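Local coordinates for protein glycosaminoglycan xylosylkinase (Hydra vulgaris, PDB 5XOM) that probably phosphorylates xylose in the linkage region of proteoglycans, as a secretory-pathway kinase of the Fam20 family, at residues 175-187 with 195-207. Residues are numbered along the deposited sequence; the frame is centred on the assembly and turned at random.
Sequences TFIKDKDENLCFY and RKEPACASNVTME. With NAG (2-acetamido-2-deoxy-beta-D-glucopyranose), chain C.
Arg195 CA packs over one face of the Tyr187 ring beside a small three-stranded antiparallel sheet, in which the hairpin of strands 176-178 and 184-186 takes 199-200 as its third strand. The evidence is a CH-pi contact: Arg195 CA stands 3.8 Å from the Tyr187 ring centroid, 18° off the normal, while Thr175 CB covers the opposite face. The Arg195 guanidinium, poorly ordered, has Ile177 CG2 over one face. Pro198 CB lies 3.9 Å from Cys185 CB. Ala199 and Phe186 form a hydrogen-bonded pair, Phe186 N to Ala199 O being 3.0 Å and Ala199 N to Phe186 O 2.9 Å. Next, Cys200 and Cys185 make a non-hydrogen-bonded pair locked by a disulfide with chi3 of 99°. Ala201 N donates to Leu184 O at 3.0 Å. At the type II' turn 202-205, Asn203 N meets Asn183 OD1 at 2.9 Å, tilted from the carbonyl plane, while Asn183 ND2 reaches Asp179 OD2 at 3.0 Å; Asn183 CG, anti to the carbonyl carbon, brings the amide between these partners. With alanine in place of Asn183, Asn203 N is likely to lose this acceptor and Asp179 OD2 its amide donor. Asn203 carries an N-linked glycan through ND2, and its backbone O accepts from Leu184 N almost linearly (178°). Finally, Met206 joins the five-stranded sheet of strand 205-212 to the small one: its SD sits at the Phe186 ring edge, a Met-aromatic contact, and its CE is 3.6 Å from Phe186 CE1.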
loop_
_atom_site.group_PDB
_atom_site.type_symbol
_atom_site.label_atom_id
_atom_site.label_comp_id
_atom_site.label_asym_id
_atom_site.label_seq_id
_atom_site.Cartn_x
_atom_site.Cartn_y
_atom_site.Cartn_z
ATOM N N THR A 175 20.221 35.984 -10.937
ATOM C CA THR A 175 19.023 36.337 -11.692
ATOM C C THR A 175 17.886 36.771 -10.778
ATOM O O THR A 175 16.747 36.910 -11.238
ATOM C CB THR A 175 18.568 35.174 -12.587
ATOM O OG1 THR A 175 18.058 34.104 -11.782
ATOM C CG2 THR A 175 19.724 34.654 -13.421
ATOM N N PHE A 176 18.165 36.991 -9.495
ATOM C CA PHE A 176 17.167 37.556 -8.602
ATOM C C PHE A 176 17.087 39.063 -8.792
ATOM O O PHE A 176 18.113 39.746 -8.880
ATOM C CB PHE A 176 17.484 37.219 -7.150
ATOM C CG PHE A 176 16.952 35.887 -6.721
ATOM C CD1 PHE A 176 17.634 34.723 -7.025
ATOM C CD2 PHE A 176 15.749 35.796 -6.049
ATOM C CE1 PHE A 176 17.136 33.498 -6.640
ATOM C CE2 PHE A 176 15.247 34.574 -5.663
ATOM C CZ PHE A 176 15.940 33.425 -5.956
ATOM N N ILE A 177 15.862 39.579 -8.873
ATOM C CA ILE A 177 15.604 41.004 -9.037
ATOM C C ILE A 177 14.353 41.356 -8.245
ATOM O O ILE A 177 13.649 40.485 -7.734
ATOM C CB ILE A 177 15.404 41.410 -10.514
ATOM C CG1 ILE A 177 14.167 40.710 -11.085
ATOM C CG2 ILE A 177 16.641 41.117 -11.353
ATOM C CD1 ILE A 177 13.823 41.141 -12.495
ATOM N N LYS A 178 14.074 42.653 -8.156
ATOM C CA LYS A 178 12.797 43.130 -7.650
ATOM C C LYS A 178 12.006 43.741 -8.793
ATOM O O LYS A 178 12.574 44.322 -9.720
ATOM C CB LYS A 178 12.969 44.153 -6.517
ATOM C CG LYS A 178 13.754 43.629 -5.330
ATOM C CD LYS A 178 14.232 44.742 -4.409
ATOM C CE LYS A 178 13.121 45.648 -3.940
ATOM N NZ LYS A 178 13.670 46.696 -3.032
ATOM N N ASP A 179 10.687 43.580 -8.735
ATOM C CA ASP A 179 9.808 44.189 -9.719
ATOM C C ASP A 179 9.409 45.591 -9.253
ATOM O O ASP A 179 9.861 46.078 -8.213
ATOM C CB ASP A 179 8.614 43.270 -10.002
ATOM C CG ASP A 179 7.607 43.207 -8.859
ATOM O OD1 ASP A 179 7.773 43.904 -7.831
ATOM O OD2 ASP A 179 6.635 42.434 -8.989
ATOM N N LYS A 180 8.542 46.248 -10.027
ATOM C CA LYS A 180 8.189 47.630 -9.718
ATOM C C LYS A 180 7.462 47.767 -8.384
ATOM O O LYS A 180 7.464 48.859 -7.803
ATOM C CB LYS A 180 7.355 48.242 -10.846
ATOM C CG LYS A 180 5.955 47.690 -10.986
ATOM C CD LYS A 180 5.333 48.141 -12.296
ATOM C CE LYS A 180 3.936 47.577 -12.462
ATOM N NZ LYS A 180 3.031 48.129 -11.410
ATOM N N ASP A 181 6.852 46.695 -7.880
ATOM C CA ASP A 181 6.217 46.718 -6.570
ATOM C C ASP A 181 7.134 46.173 -5.486
ATOM O O ASP A 181 6.682 45.943 -4.363
ATOM C CB ASP A 181 4.906 45.926 -6.581
ATOM C CG ASP A 181 3.898 46.473 -7.578
ATOM O OD1 ASP A 181 3.825 47.708 -7.739
ATOM O OD2 ASP A 181 3.180 45.662 -8.201
ATOM N N GLU A 182 8.416 45.983 -5.804
ATOM C CA GLU A 182 9.442 45.506 -4.873
ATOM C C GLU A 182 9.176 44.083 -4.384
ATOM O O GLU A 182 9.670 43.674 -3.332
ATOM C CB GLU A 182 9.587 46.467 -3.688
ATOM C CG GLU A 182 9.839 47.906 -4.110
ATOM C CD GLU A 182 10.388 48.745 -2.975
ATOM O OE1 GLU A 182 9.712 49.691 -2.536
ATOM O OE2 GLU A 182 11.508 48.468 -2.523
ATOM N N ASN A 183 8.462 43.282 -5.174
ATOM C CA ASN A 183 8.452 41.840 -4.959
ATOM C C ASN A 183 9.786 41.237 -5.381
ATOM O O ASN A 183 10.428 41.698 -6.327
ATOM C CB ASN A 183 7.330 41.174 -5.756
ATOM C CG ASN A 183 5.953 41.650 -5.351
ATOM O OD1 ASN A 183 5.583 41.596 -4.177
ATOM N ND2 ASN A 183 5.190 42.139 -6.321
ATOM N N LEU A 184 10.192 40.184 -4.680
ATOM C CA LEU A 184 11.416 39.483 -5.039
ATOM C C LEU A 184 11.101 38.471 -6.129
ATOM O O LEU A 184 10.140 37.700 -6.012
ATOM C CB LEU A 184 12.026 38.802 -3.812
ATOM C CG LEU A 184 13.281 37.960 -4.019
ATOM C CD1 LEU A 184 14.403 38.799 -4.621
ATOM C CD2 LEU A 184 13.717 37.382 -2.680
ATOM N N CYS A 185 11.898 38.484 -7.195
ATOM C CA CYS A 185 11.666 37.664 -8.377
ATOM C C CYS A 185 12.976 37.026 -8.814
ATOM O O CYS A 185 14.054 37.397 -8.345
ATOM C CB CYS A 185 11.093 38.488 -9.536
ATOM S SG CYS A 185 9.826 39.717 -9.115
ATOM N N PHE A 186 12.882 36.059 -9.726
ATOM C CA PHE A 186 14.065 35.599 -10.442
ATOM C C PHE A 186 13.662 35.217 -11.861
ATOM O O PHE A 186 12.506 34.873 -12.118
ATOM C CB PHE A 186 14.785 34.438 -9.725
ATOM C CG PHE A 186 14.078 33.104 -9.802
ATOM C CD1 PHE A 186 13.126 32.739 -8.855
ATOM C CD2 PHE A 186 14.414 32.193 -10.793
ATOM C CE1 PHE A 186 12.495 31.500 -8.920
ATOM C CE2 PHE A 186 13.791 30.954 -10.867
ATOM C CZ PHE A 186 12.829 30.607 -9.928
ATOM N N TYR A 187 14.617 35.320 -12.794
ATOM C CA TYR A 187 14.331 35.067 -14.202
ATOM C C TYR A 187 15.138 33.942 -14.847
ATOM O O TYR A 187 14.884 33.632 -16.014
ATOM C CB TYR A 187 14.509 36.351 -15.026
ATOM C CG TYR A 187 15.895 36.947 -15.027
ATOM C CD1 TYR A 187 16.868 36.495 -15.913
ATOM C CD2 TYR A 187 16.222 37.996 -14.174
ATOM C CE1 TYR A 187 18.135 37.052 -15.930
ATOM C CE2 TYR A 187 17.485 38.559 -14.182
ATOM C CZ TYR A 187 18.438 38.084 -15.063
ATOM O OH TYR A 187 19.700 38.641 -15.073
ATOM N N ARG A 195 15.345 39.013 -18.181
ATOM C CA ARG A 195 14.993 39.898 -17.078
ATOM C C ARG A 195 13.594 40.491 -17.226
ATOM O O ARG A 195 12.962 40.846 -16.224
ATOM C CB ARG A 195 16.056 40.996 -16.983
ATOM C CG ARG A 195 15.700 42.220 -16.172
ATOM C CD ARG A 195 16.872 43.190 -16.158
ATOM N NE ARG A 195 16.983 43.921 -14.901
ATOM C CZ ARG A 195 17.907 43.670 -13.978
ATOM N NH1 ARG A 195 18.811 42.720 -14.186
ATOM N NH2 ARG A 195 17.940 44.378 -12.857
ATOM N N LYS A 196 13.083 40.609 -18.447
ATOM C CA LYS A 196 11.749 41.181 -18.604
ATOM C C LYS A 196 10.633 40.168 -18.384
ATOM O O LYS A 196 9.462 40.562 -18.351
ATOM C CB LYS A 196 11.595 41.786 -19.999
ATOM C CG LYS A 196 12.409 43.041 -20.276
ATOM C CD LYS A 196 12.714 43.147 -21.768
ATOM C CE LYS A 196 12.397 44.533 -22.316
ATOM N NZ LYS A 196 13.002 45.631 -21.517
ATOM N N GLU A 197 10.959 38.889 -18.207
ATOM C CA GLU A 197 9.963 37.840 -17.973
ATOM C C GLU A 197 10.309 37.060 -16.711
ATOM O O GLU A 197 10.620 35.865 -16.765
ATOM C CB GLU A 197 9.875 36.913 -19.183
ATOM C CG GLU A 197 9.380 37.606 -20.451
ATOM C CD GLU A 197 9.394 36.685 -21.655
ATOM O OE1 GLU A 197 10.268 36.862 -22.528
ATOM O OE2 GLU A 197 8.547 35.771 -21.718
ATOM N N PRO A 198 10.276 37.708 -15.550
ATOM C CA PRO A 198 10.607 37.007 -14.310
ATOM C C PRO A 198 9.400 36.281 -13.736
ATOM O O PRO A 198 8.246 36.592 -14.038
ATOM C CB PRO A 198 11.043 38.149 -13.384
ATOM C CG PRO A 198 10.160 39.291 -13.812
ATOM C CD PRO A 198 9.929 39.122 -15.298
ATOM N N ALA A 199 9.697 35.298 -12.891
ATOM C CA ALA A 199 8.714 34.740 -11.974
ATOM C C ALA A 199 8.821 35.508 -10.666
ATOM O O ALA A 199 9.912 35.621 -10.100
ATOM C CB ALA A 199 8.960 33.250 -11.731
ATOM N N CYS A 200 7.700 36.046 -10.198
ATOM C CA CYS A 200 7.694 36.947 -9.056
ATOM C C CYS A 200 6.889 36.364 -7.903
ATOM O O CYS A 200 5.841 35.742 -8.110
ATOM C CB CYS A 200 7.133 38.305 -9.449
ATOM S SG CYS A 200 8.298 39.284 -10.421
ATOM N N ALA A 201 7.406 36.558 -6.691
ATOM C CA ALA A 201 6.736 36.186 -5.458
ATOM C C ALA A 201 5.709 37.245 -5.055
ATOM O O ALA A 201 5.580 38.294 -5.687
ATOM C CB ALA A 201 7.758 36.002 -4.336
ATOM N N SER A 202 4.954 36.936 -3.998
ATOM C CA SER A 202 4.180 37.928 -3.239
ATOM C C SER A 202 5.049 38.365 -2.062
ATOM O O SER A 202 5.222 37.610 -1.101
ATOM C CB SER A 202 2.853 37.344 -2.766
ATOM O OG SER A 202 2.187 36.685 -3.827
ATOM N N ASN A 203 5.623 39.578 -2.159
ATOM C CA ASN A 203 6.704 40.100 -1.313
ATOM C C ASN A 203 7.862 39.104 -1.459
ATOM O O ASN A 203 8.615 39.197 -2.434
ATOM C CB ASN A 203 6.304 40.453 0.163
ATOM C CG ASN A 203 7.503 41.139 0.953
ATOM O OD1 ASN A 203 8.620 41.035 0.465
ATOM N ND2 ASN A 203 7.300 41.826 2.142
ATOM N N VAL A 204 8.027 38.139 -0.556
ATOM C CA VAL A 204 9.076 37.136 -0.723
ATOM C C VAL A 204 8.545 35.711 -0.773
ATOM O O VAL A 204 9.345 34.772 -0.854
ATOM C CB VAL A 204 10.166 37.254 0.366
ATOM C CG1 VAL A 204 10.790 38.640 0.363
ATOM C CG2 VAL A 204 9.592 36.941 1.729
ATOM N N THR A 205 7.233 35.509 -0.733
ATOM C CA THR A 205 6.651 34.166 -0.688
ATOM C C THR A 205 6.240 33.753 -2.096
ATOM O O THR A 205 5.334 34.353 -2.685
ATOM C CB THR A 205 5.458 34.125 0.265
ATOM O OG1 THR A 205 5.898 34.549 1.566
ATOM C CG2 THR A 205 4.875 32.716 0.363
ATOM N N MET A 206 6.897 32.730 -2.639
ATOM C CA MET A 206 6.629 32.305 -4.007
ATOM C C MET A 206 5.934 30.951 -4.018
ATOM O O MET A 206 6.460 29.963 -3.489
ATOM C CB MET A 206 7.913 32.272 -4.835
ATOM C CG MET A 206 7.714 31.777 -6.258
ATOM S SD MET A 206 9.270 31.571 -7.126
ATOM C CE MET A 206 9.416 33.136 -7.924
ATOM N N GLU A 207 4.754 30.923 -4.626
ATOM C CA GLU A 207 3.992 29.702 -4.829
ATOM C C GLU A 207 4.554 28.930 -6.017
ATOM O O GLU A 207 4.918 29.518 -7.042
ATOM C CB GLU A 207 2.521 30.063 -5.067
ATOM C CG GLU A 207 1.585 28.900 -5.339
ATOM C CD GLU A 207 0.179 29.356 -5.730
ATOM O OE1 GLU A 207 -0.470 28.664 -6.542
ATOM O OE2 GLU A 207 -0.272 30.413 -5.243
HETATM C C1 NAG C . 6.279 42.383 3.019
HETATM C C2 NAG C . 6.916 43.233 4.223
HETATM C C3 NAG C . 6.485 44.710 4.216
HETATM C C4 NAG C . 6.528 45.332 2.837
HETATM C C5 NAG C . 5.614 44.535 1.943
HETATM C C6 NAG C . 5.586 45.063 0.528
HETATM C C7 NAG C . 7.095 41.556 6.067
HETATM C C8 NAG C . 6.624 41.231 7.457
HETATM N N2 NAG C . 6.595 42.675 5.533
HETATM O O3 NAG C . 7.320 45.457 5.098
HETATM O O4 NAG C . 6.021 46.661 2.911
HETATM O O5 NAG C . 6.117 43.205 1.852
HETATM O O6 NAG C . 4.375 44.711 -0.127
HETATM O O7 NAG C . 7.859 40.823 5.457
HETATM O O HOH W 1 12.775 34.463 -17.561
#